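PDB 1EAI: Chymotrypsin/elastase isoinhibitor 1 from Ascaris suum, which inhibits host serine proteases such as chymotrypsin and elastase, defending the parasitic roundworm against its host's proteinases. Local coordinates for residues N8-C21 with R34-R48. Residues are numbered along the deposited sequence; the frame is centred on the assembly and turned at random.
Sequences NEVWTECTGCEMKC and RRPSCECSPGRGMRR
Arg48 holds both Glu18 and Glu9 in a salt-bridge network within this small, disulfide-rich TIL domain, which has little hydrophobic interior. It grips Glu18 side-on, Arg48 NE to OE1 at 3.2 Å and NH2 to OE2, with the carboxylate and guanidinium planes 48° apart. Glu9 is met end-on: Arg48 NH1 and NH2 both reach Glu9 OE2, NH2 at 3.0 Å, and the two planes stand almost perpendicular (84°). Arginine suits the site because its flat group offers N-H bonds along two edges. Glu18 OE2 also accepts the backbone N of Cys40, while OE1 of Glu9 turns to the N of Gly6.

Residues 10-12 and 37-39 pair as antiparallel strands, with Val10–Glu39 and Thr12–Ser37 as hydrogen-bonded pairs. Glu39 sends its extended side chain, CG anti to the backbone N (chi1 -180°), to Gly16, whose N bonds OE2 at 3.2 Å. Thr15 OG1 donates to Arg35 O at 2.8 Å, its short hydroxyl tying the two segments there. The neighbouring Arg34 side chain lies about 6 Å from that of Met32, of the reactive bond Leu31-Met32.

Disulfides leave both segments, Cys38 to Cys5 and Cys17 to Cys29 among them. Met19, long and flexible, lays SD against Pro42 CB and over one face of the Arg47 guanidinium. Cys17 SG sits over the centre of the Arg34 guanidinium, whereas Cys38 SG meets the Trp11 ring at its edge, 3.9 Å from CE3.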
ATOM      1  N   ASN C   8       2.567   9.472 -21.936  1.00 27.01           N
ATOM      2  CA  ASN C   8       3.421  10.335 -21.164  1.00 23.10           C
ATOM      3  C   ASN C   8       3.927   9.757 -19.828  1.00 26.25           C
ATOM      4  O   ASN C   8       4.447  10.450 -18.898  1.00 30.09           O
ATOM      5  CB  ASN C   8       2.819  11.727 -21.024  1.00 26.05           C
ATOM      6  CG  ASN C   8       2.246  12.437 -22.238  1.00 27.37           C
ATOM      7  OD1 ASN C   8       2.959  12.698 -23.188  1.00 30.63           O
ATOM      8  ND2 ASN C   8       0.966  12.792 -22.209  1.00 28.43           N
ATOM      9  N   GLU C   9       3.713   8.473 -19.653  1.00 24.47           N
ATOM     10  CA  GLU C   9       4.103   7.724 -18.479  1.00 25.88           C
ATOM     11  C   GLU C   9       5.481   7.017 -18.656  1.00 27.13           C
ATOM     12  O   GLU C   9       5.812   6.391 -19.723  1.00 24.99           O
ATOM     13  CB  GLU C   9       3.032   6.642 -18.255  1.00 28.61           C
ATOM     14  CG  GLU C   9       1.717   7.172 -17.649  1.00 26.35           C
ATOM     15  CD  GLU C   9       0.861   6.026 -17.170  1.00 27.32           C
ATOM     16  OE1 GLU C   9       0.869   4.819 -17.568  1.00 26.93           O
ATOM     17  OE2 GLU C   9      -0.026   6.507 -16.358  1.00 27.96           O
ATOM     18  N   VAL C  10       6.284   7.019 -17.592  1.00 23.50           N
ATOM     19  CA  VAL C  10       7.551   6.351 -17.781  1.00 24.06           C
ATOM     20  C   VAL C  10       7.810   5.332 -16.632  1.00 29.41           C
ATOM     21  O   VAL C  10       7.588   5.675 -15.470  1.00 33.32           O
ATOM     22  CB  VAL C  10       8.664   7.417 -17.885  1.00 22.01           C
ATOM     23  CG1 VAL C  10      10.001   6.775 -17.610  1.00 19.54           C
ATOM     24  CG2 VAL C  10       8.758   8.318 -19.142  1.00 13.35           C
ATOM     25  N   TRP C  11       8.163   4.053 -16.947  1.00 27.58           N
ATOM     26  CA  TRP C  11       8.435   2.980 -15.960  1.00 22.31           C
ATOM     27  C   TRP C  11       9.617   3.199 -15.002  1.00 23.57           C
ATOM     28  O   TRP C  11      10.746   3.309 -15.400  1.00 23.91           O
ATOM     29  CB  TRP C  11       8.400   1.547 -16.622  1.00 20.22           C
ATOM     30  CG  TRP C  11       8.685   0.394 -15.657  1.00 22.21           C
ATOM     31  CD1 TRP C  11       9.915  -0.081 -15.200  1.00 22.27           C
ATOM     32  CD2 TRP C  11       7.714  -0.248 -14.801  1.00 18.93           C
ATOM     33  NE1 TRP C  11       9.730  -0.989 -14.121  1.00 24.77           N
ATOM     34  CE2 TRP C  11       8.391  -1.140 -13.918  1.00 19.19           C
ATOM     35  CE3 TRP C  11       6.363  -0.124 -14.725  1.00 19.13           C
ATOM     36  CZ2 TRP C  11       7.744  -1.978 -13.036  1.00 21.21           C
ATOM     37  CZ3 TRP C  11       5.693  -0.962 -13.823  1.00 17.96           C
ATOM     38  CH2 TRP C  11       6.364  -1.899 -13.014  1.00 21.20           C
ATOM     39  N   THR C  12       9.424   3.286 -13.673  1.00 24.78           N
ATOM     40  CA  THR C  12      10.610   3.411 -12.773  1.00 23.73           C
ATOM     41  C   THR C  12      10.517   2.371 -11.613  1.00 25.17           C
ATOM     42  O   THR C  12       9.386   1.970 -11.134  1.00 22.38           O
ATOM     43  CB  THR C  12      10.807   4.848 -12.174  1.00 22.91           C
ATOM     44  OG1 THR C  12      11.946   5.010 -11.309  1.00 26.78           O
ATOM     45  CG2 THR C  12       9.619   5.248 -11.352  1.00 20.32           C
ATOM     46  N   GLU C  13      11.707   2.018 -11.121  1.00 25.24           N
ATOM     47  CA  GLU C  13      11.882   1.164  -9.979  1.00 32.19           C
ATOM     48  C   GLU C  13      11.902   1.948  -8.693  1.00 32.98           C
ATOM     49  O   GLU C  13      11.782   1.349  -7.643  1.00 31.49           O
ATOM     50  CB  GLU C  13      13.244   0.486 -10.039  1.00 39.74           C
ATOM     51  CG  GLU C  13      13.365  -0.446 -11.249  1.00 48.56           C
ATOM     52  CD  GLU C  13      12.499  -1.666 -11.141  1.00 57.03           C
ATOM     53  OE1 GLU C  13      12.011  -2.038 -10.079  1.00 61.18           O
ATOM     54  OE2 GLU C  13      12.338  -2.262 -12.318  1.00 60.70           O
ATOM     55  N   CYS C  14      12.264   3.250  -8.761  1.00 33.88           N
ATOM     56  CA  CYS C  14      12.250   4.206  -7.643  1.00 30.76           C
ATOM     57  C   CYS C  14      11.234   5.327  -7.916  1.00 30.56           C
ATOM     58  O   CYS C  14      11.557   6.339  -8.567  1.00 31.80           O
ATOM     59  CB  CYS C  14      13.622   4.799  -7.284  1.00 29.84           C
ATOM     60  SG  CYS C  14      13.575   6.000  -5.912  1.00 32.66           S
ATOM     61  N   THR C  15      10.003   5.129  -7.488  1.00 26.72           N
ATOM     62  CA  THR C  15       8.931   6.098  -7.688  1.00 24.98           C
ATOM     63  C   THR C  15       8.964   7.331  -6.718  1.00 27.41           C
ATOM     64  O   THR C  15       9.318   7.175  -5.562  1.00 26.98           O
ATOM     65  CB  THR C  15       7.704   5.153  -7.514  1.00 26.73           C
ATOM     66  OG1 THR C  15       7.541   4.370  -8.708  1.00 28.60           O
ATOM     67  CG2 THR C  15       6.390   5.892  -7.298  1.00 23.84           C
ATOM     68  N   GLY C  16       8.479   8.573  -7.072  1.00 25.63           N
ATOM     69  CA  GLY C  16       8.437   9.737  -6.164  1.00 23.90           C
ATOM     70  C   GLY C  16       7.031  10.302  -6.015  1.00 26.93           C
ATOM     71  O   GLY C  16       6.161   9.523  -5.800  1.00 27.97           O
ATOM     72  N   CYS C  17       6.766  11.634  -6.035  1.00 28.49           N
ATOM     73  CA  CYS C  17       5.385  12.099  -5.917  1.00 24.91           C
ATOM     74  C   CYS C  17       4.880  12.704  -7.215  1.00 27.01           C
ATOM     75  O   CYS C  17       5.660  13.192  -7.996  1.00 32.68           O
ATOM     76  CB  CYS C  17       5.170  13.097  -4.754  1.00 24.80           C
ATOM     77  SG  CYS C  17       5.929  12.593  -3.179  1.00 26.73           S
ATOM     78  N   GLU C  18       3.585  12.591  -7.441  1.00 27.17           N
ATOM     79  CA  GLU C  18       2.753  13.038  -8.545  1.00 27.18           C
ATOM     80  C   GLU C  18       1.885  14.261  -8.159  1.00 29.63           C
ATOM     81  O   GLU C  18       1.513  14.447  -6.973  1.00 23.96           O
ATOM     82  CB  GLU C  18       1.849  11.872  -9.056  1.00 23.52           C
ATOM     83  CG  GLU C  18       2.511  10.614  -9.688  1.00 21.93           C
ATOM     84  CD  GLU C  18       1.530   9.741 -10.475  1.00 26.53           C
ATOM     85  OE1 GLU C  18       0.343   9.684 -10.235  1.00 32.14           O
ATOM     86  OE2 GLU C  18       2.004   9.001 -11.454  1.00 23.21           O
ATOM     87  N   MET C  19       1.477  15.158  -9.133  1.00 32.07           N
ATOM     88  CA  MET C  19       0.676  16.359  -8.800  1.00 27.02           C
ATOM     89  C   MET C  19      -0.566  16.494  -9.707  1.00 27.08           C
ATOM     90  O   MET C  19      -0.452  16.176 -10.915  1.00 23.00           O
ATOM     91  CB  MET C  19       1.506  17.623  -9.051  1.00 26.20           C
ATOM     92  CG  MET C  19       2.687  17.853  -8.095  1.00 27.51           C
ATOM     93  SD  MET C  19       3.779  19.272  -8.506  1.00 32.34           S
ATOM     94  CE  MET C  19       2.649  20.632  -8.080  1.00 31.27           C
ATOM     95  N   LYS C  20      -1.755  16.857  -9.166  1.00 26.50           N
ATOM     96  CA  LYS C  20      -2.895  17.050 -10.085  1.00 28.33           C
ATOM     97  C   LYS C  20      -2.839  18.493 -10.636  1.00 30.69           C
ATOM     98  O   LYS C  20      -2.136  19.365 -10.092  1.00 27.59           O
ATOM     99  CB  LYS C  20      -4.198  17.170  -9.350  1.00 34.97           C
ATOM    100  CG  LYS C  20      -4.712  15.976  -8.612  1.00 42.66           C
ATOM    101  CD  LYS C  20      -5.557  15.077  -9.475  1.00 51.46           C
ATOM    102  CE  LYS C  20      -6.292  13.986  -8.687  1.00 59.23           C
ATOM    103  NZ  LYS C  20      -6.909  12.870  -9.505  1.00 63.12           N
ATOM    104  N   CYS C  21      -3.630  18.811 -11.676  1.00 32.46           N
ATOM    105  CA  CYS C  21      -3.653  20.208 -12.129  1.00 35.84           C
ATOM    106  C   CYS C  21      -4.172  21.052 -10.976  1.00 39.77           C
ATOM    107  O   CYS C  21      -5.241  20.711 -10.443  1.00 41.88           O
ATOM    108  CB  CYS C  21      -4.680  20.426 -13.251  1.00 33.09           C
ATOM    109  SG  CYS C  21      -4.261  19.841 -14.884  1.00 33.86           S
ATOM    110  N   ARG C  34       9.271   4.877  -3.400  1.00 28.78           N
ATOM    111  CA  ARG C  34       8.000   4.183  -3.418  1.00 29.11           C
ATOM    112  C   ARG C  34       8.113   3.015  -4.421  1.00 30.14           C
ATOM    113  O   ARG C  34       9.115   2.871  -5.190  1.00 29.87           O
ATOM    114  CB  ARG C  34       6.892   5.150  -3.738  1.00 34.69           C
ATOM    115  CG  ARG C  34       6.688   6.143  -2.614  1.00 44.63           C
ATOM    116  CD  ARG C  34       6.229   7.553  -3.063  1.00 55.44           C
ATOM    117  NE  ARG C  34       6.307   8.586  -1.995  1.00 64.67           N
ATOM    118  CZ  ARG C  34       7.360   9.442  -1.726  1.00 69.47           C
ATOM    119  NH1 ARG C  34       8.527   9.519  -2.453  1.00 68.30           N
ATOM    120  NH2 ARG C  34       7.204  10.244  -0.646  1.00 70.75           N
ATOM    121  N   ARG C  35       7.091   2.166  -4.409  1.00 33.78           N
ATOM    122  CA  ARG C  35       7.014   0.960  -5.251  1.00 39.98           C
ATOM    123  C   ARG C  35       7.069   1.286  -6.719  1.00 32.79           C
ATOM    124  O   ARG C  35       6.510   2.267  -7.143  1.00 33.42           O
ATOM    125  CB  ARG C  35       5.666   0.300  -5.056  1.00 51.57           C
ATOM    126  CG  ARG C  35       5.257   0.100  -3.608  1.00 66.50           C
ATOM    127  CD  ARG C  35       6.128  -0.945  -2.862  1.00 80.62           C
ATOM    128  NE  ARG C  35       5.571  -1.467  -1.573  1.00 91.07           N
ATOM    129  CZ  ARG C  35       5.113  -2.720  -1.268  1.00 97.15           C
ATOM    130  NH1 ARG C  35       5.092  -3.757  -2.132  1.00 98.36           N
ATOM    131  NH2 ARG C  35       4.637  -2.954  -0.027  1.00 99.40           N
ATOM    132  N   PRO C  36       7.618   0.389  -7.510  1.00 29.80           N
ATOM    133  CA  PRO C  36       7.783   0.553  -8.956  1.00 28.50           C
ATOM    134  C   PRO C  36       6.516   0.771  -9.671  1.00 26.04           C
ATOM    135  O   PRO C  36       5.543   0.211  -9.191  1.00 27.97           O
ATOM    136  CB  PRO C  36       8.481  -0.678  -9.467  1.00 32.66           C
ATOM    137  CG  PRO C  36       9.235  -1.166  -8.230  1.00 33.53           C
ATOM    138  CD  PRO C  36       8.427  -0.732  -7.000  1.00 31.01           C
ATOM    139  N   SER C  37       6.524   1.623 -10.738  1.00 21.24           N
ATOM    140  CA  SER C  37       5.309   1.975 -11.390  1.00 20.80           C
ATOM    141  C   SER C  37       5.470   2.727 -12.743  1.00 30.83           C
ATOM    142  O   SER C  37       6.591   2.972 -13.207  1.00 36.91           O
ATOM    143  CB  SER C  37       4.509   2.730 -10.346  1.00 18.94           C
ATOM    144  OG  SER C  37       4.829   4.100 -10.291  1.00 17.80           O
ATOM    145  N   CYS C  38       4.347   2.985 -13.438  1.00 32.83           N
ATOM    146  CA  CYS C  38       4.231   3.731 -14.680  1.00 28.22           C
ATOM    147  C   CYS C  38       3.966   5.113 -14.179  1.00 22.26           C
ATOM    148  O   CYS C  38       2.876   5.344 -13.604  1.00 20.52           O
ATOM    149  CB  CYS C  38       3.048   3.188 -15.506  1.00 28.44           C
ATOM    150  SG  CYS C  38       3.525   1.833 -16.606  1.00 29.16           S
ATOM    151  N   GLU C  39       5.037   5.908 -14.049  1.00 24.24           N
ATOM    152  CA  GLU C  39       4.943   7.259 -13.436  1.00 26.22           C
ATOM    153  C   GLU C  39       4.689   8.517 -14.372  1.00 22.10           C
ATOM    154  O   GLU C  39       5.190   8.561 -15.525  1.00 17.89           O
ATOM    155  CB  GLU C  39       6.252   7.382 -12.607  1.00 27.72           C
ATOM    156  CG  GLU C  39       6.480   8.685 -11.817  1.00 29.14           C
ATOM    157  CD  GLU C  39       7.951   8.989 -11.521  1.00 35.35           C
ATOM    158  OE1 GLU C  39       8.891   8.979 -12.347  1.00 38.02           O
ATOM    159  OE2 GLU C  39       8.156   9.153 -10.252  1.00 37.40           O
ATOM    160  N   CYS C  40       3.829   9.459 -13.943  1.00 20.61           N
ATOM    161  CA  CYS C  40       3.514  10.781 -14.521  1.00 22.42           C
ATOM    162  C   CYS C  40       4.323  11.779 -13.695  1.00 20.15           C
ATOM    163  O   CYS C  40       3.763  12.161 -12.676  1.00 24.35           O
ATOM    164  CB  CYS C  40       2.038  11.256 -14.229  1.00 23.03           C
ATOM    165  SG  CYS C  40       1.336  12.533 -15.362  1.00 24.50           S
ATOM    166  N   SER C  41       5.600  12.148 -14.023  1.00 15.85           N
ATOM    167  CA  SER C  41       6.364  13.065 -13.100  1.00 24.17           C
ATOM    168  C   SER C  41       6.340  14.534 -13.382  1.00 25.27           C
ATOM    169  O   SER C  41       6.583  14.951 -14.489  1.00 25.32           O
ATOM    170  CB  SER C  41       7.862  12.768 -13.006  1.00 27.59           C
ATOM    171  OG  SER C  41       8.101  11.896 -14.087  1.00 29.23           O
ATOM    172  N   PRO C  42       6.375  15.290 -12.322  1.00 26.01           N
ATOM    173  CA  PRO C  42       6.363  16.697 -12.462  1.00 29.39           C
ATOM    174  C   PRO C  42       7.680  17.186 -13.009  1.00 32.72           C
ATOM    175  O   PRO C  42       7.671  18.146 -13.781  1.00 30.84           O
ATOM    176  CB  PRO C  42       6.027  17.245 -11.076  1.00 28.14           C
ATOM    177  CG  PRO C  42       5.698  16.057 -10.195  1.00 27.27           C
ATOM    178  CD  PRO C  42       5.602  14.864 -11.118  1.00 29.21           C
ATOM    179  N   GLY C  43       8.766  16.476 -12.614  1.00 31.00           N
ATOM    180  CA  GLY C  43      10.073  16.821 -13.126  1.00 30.38           C
ATOM    181  C   GLY C  43      10.214  16.786 -14.685  1.00 31.35           C
ATOM    182  O   GLY C  43      11.214  17.263 -15.238  1.00 34.73           O
ATOM    183  N   ARG C  44       9.298  16.178 -15.447  1.00 25.33           N
ATOM    184  CA  ARG C  44       9.335  16.186 -16.917  1.00 24.86           C
ATOM    185  C   ARG C  44       8.231  17.068 -17.513  1.00 23.54           C
ATOM    186  O   ARG C  44       7.908  16.891 -18.677  1.00 23.61           O
ATOM    187  CB  ARG C  44       9.054  14.799 -17.490  1.00 31.90           C
ATOM    188  CG  ARG C  44      10.060  13.737 -17.151  1.00 37.06           C
ATOM    189  CD  ARG C  44       9.834  12.379 -17.824  1.00 43.26           C
ATOM    190  NE  ARG C  44      10.890  11.416 -17.392  1.00 48.34           N
ATOM    191  CZ  ARG C  44      10.806  10.501 -16.386  1.00 49.81           C
ATOM    192  NH1 ARG C  44       9.692  10.271 -15.656  1.00 49.69           N
ATOM    193  NH2 ARG C  44      11.887   9.781 -16.087  1.00 49.60           N
ATOM    194  N   GLY C  45       7.589  17.883 -16.664  1.00 25.66           N
ATOM    195  CA  GLY C  45       6.504  18.801 -16.939  1.00 27.49           C
ATOM    196  C   GLY C  45       5.094  18.237 -17.156  1.00 29.02           C
ATOM    197  O   GLY C  45       4.304  18.829 -17.906  1.00 30.56           O
ATOM    198  N   MET C  46       4.736  17.155 -16.469  1.00 27.27           N
ATOM    199  CA  MET C  46       3.435  16.488 -16.611  1.00 25.15           C
ATOM    200  C   MET C  46       2.509  16.620 -15.385  1.00 26.30           C
ATOM    201  O   MET C  46       2.952  16.756 -14.229  1.00 26.52           O
ATOM    202  CB  MET C  46       3.682  14.994 -16.980  1.00 25.47           C
ATOM    203  CG  MET C  46       4.664  14.790 -18.134  1.00 27.55           C
ATOM    204  SD  MET C  46       3.998  15.255 -19.772  1.00 30.71           S
ATOM    205  CE  MET C  46       5.428  15.022 -20.833  1.00 30.45           C
ATOM    206  N   ARG C  47       1.204  16.465 -15.547  1.00 26.37           N
ATOM    207  CA  ARG C  47       0.261  16.496 -14.385  1.00 27.89           C
ATOM    208  C   ARG C  47      -0.882  15.474 -14.603  1.00 26.45           C
ATOM    209  O   ARG C  47      -1.116  15.050 -15.747  1.00 23.31           O
ATOM    210  CB  ARG C  47      -0.509  17.827 -14.242  1.00 28.60           C
ATOM    211  CG  ARG C  47       0.227  19.104 -13.900  1.00 27.47           C
ATOM    212  CD  ARG C  47       0.643  19.190 -12.434  1.00 29.22           C
ATOM    213  NE  ARG C  47       1.996  19.472 -12.684  1.00 34.32           N
ATOM    214  CZ  ARG C  47       2.688  20.509 -12.413  1.00 38.02           C
ATOM    215  NH1 ARG C  47       2.187  21.439 -11.652  1.00 41.96           N
ATOM    216  NH2 ARG C  47       3.923  20.535 -12.911  1.00 37.33           N
ATOM    217  N   ARG C  48      -1.592  15.088 -13.538  1.00 27.55           N
ATOM    218  CA  ARG C  48      -2.755  14.153 -13.630  1.00 28.09           C
ATOM    219  C   ARG C  48      -4.127  14.876 -13.712  1.00 31.54           C
ATOM    220  O   ARG C  48      -4.339  15.878 -12.994  1.00 33.33           O
ATOM    221  CB  ARG C  48      -2.864  13.246 -12.388  1.00 23.77           C
ATOM    222  CG  ARG C  48      -1.881  12.075 -12.320  1.00 23.15           C
ATOM    223  CD  ARG C  48      -2.148  10.847 -13.202  1.00 25.26           C
ATOM    224  NE  ARG C  48      -1.081   9.841 -13.094  1.00 26.77           N
ATOM    225  CZ  ARG C  48      -0.878   8.865 -13.984  1.00 27.23           C
ATOM    226  NH1 ARG C  48      -1.674   8.758 -15.065  1.00 24.93           N
ATOM    227  NH2 ARG C  48       0.114   7.970 -13.787  1.00 25.85           N
TER
HETATM  228  O   HOH W   1       6.474  11.074 -16.422  1.00 33.16           O
HETATM  229  O   HOH W   2      11.197   1.154  -5.036  1.00 46.63           O
HETATM  230  O   HOH W   3      11.505   9.068  -9.947  1.00 34.87           O
HETATM  231  O   HOH W   4       2.687   5.894 -10.234  1.00 34.14           O
HETATM  232  O   HOH W   5       2.351  14.652 -11.658  1.00 24.46           O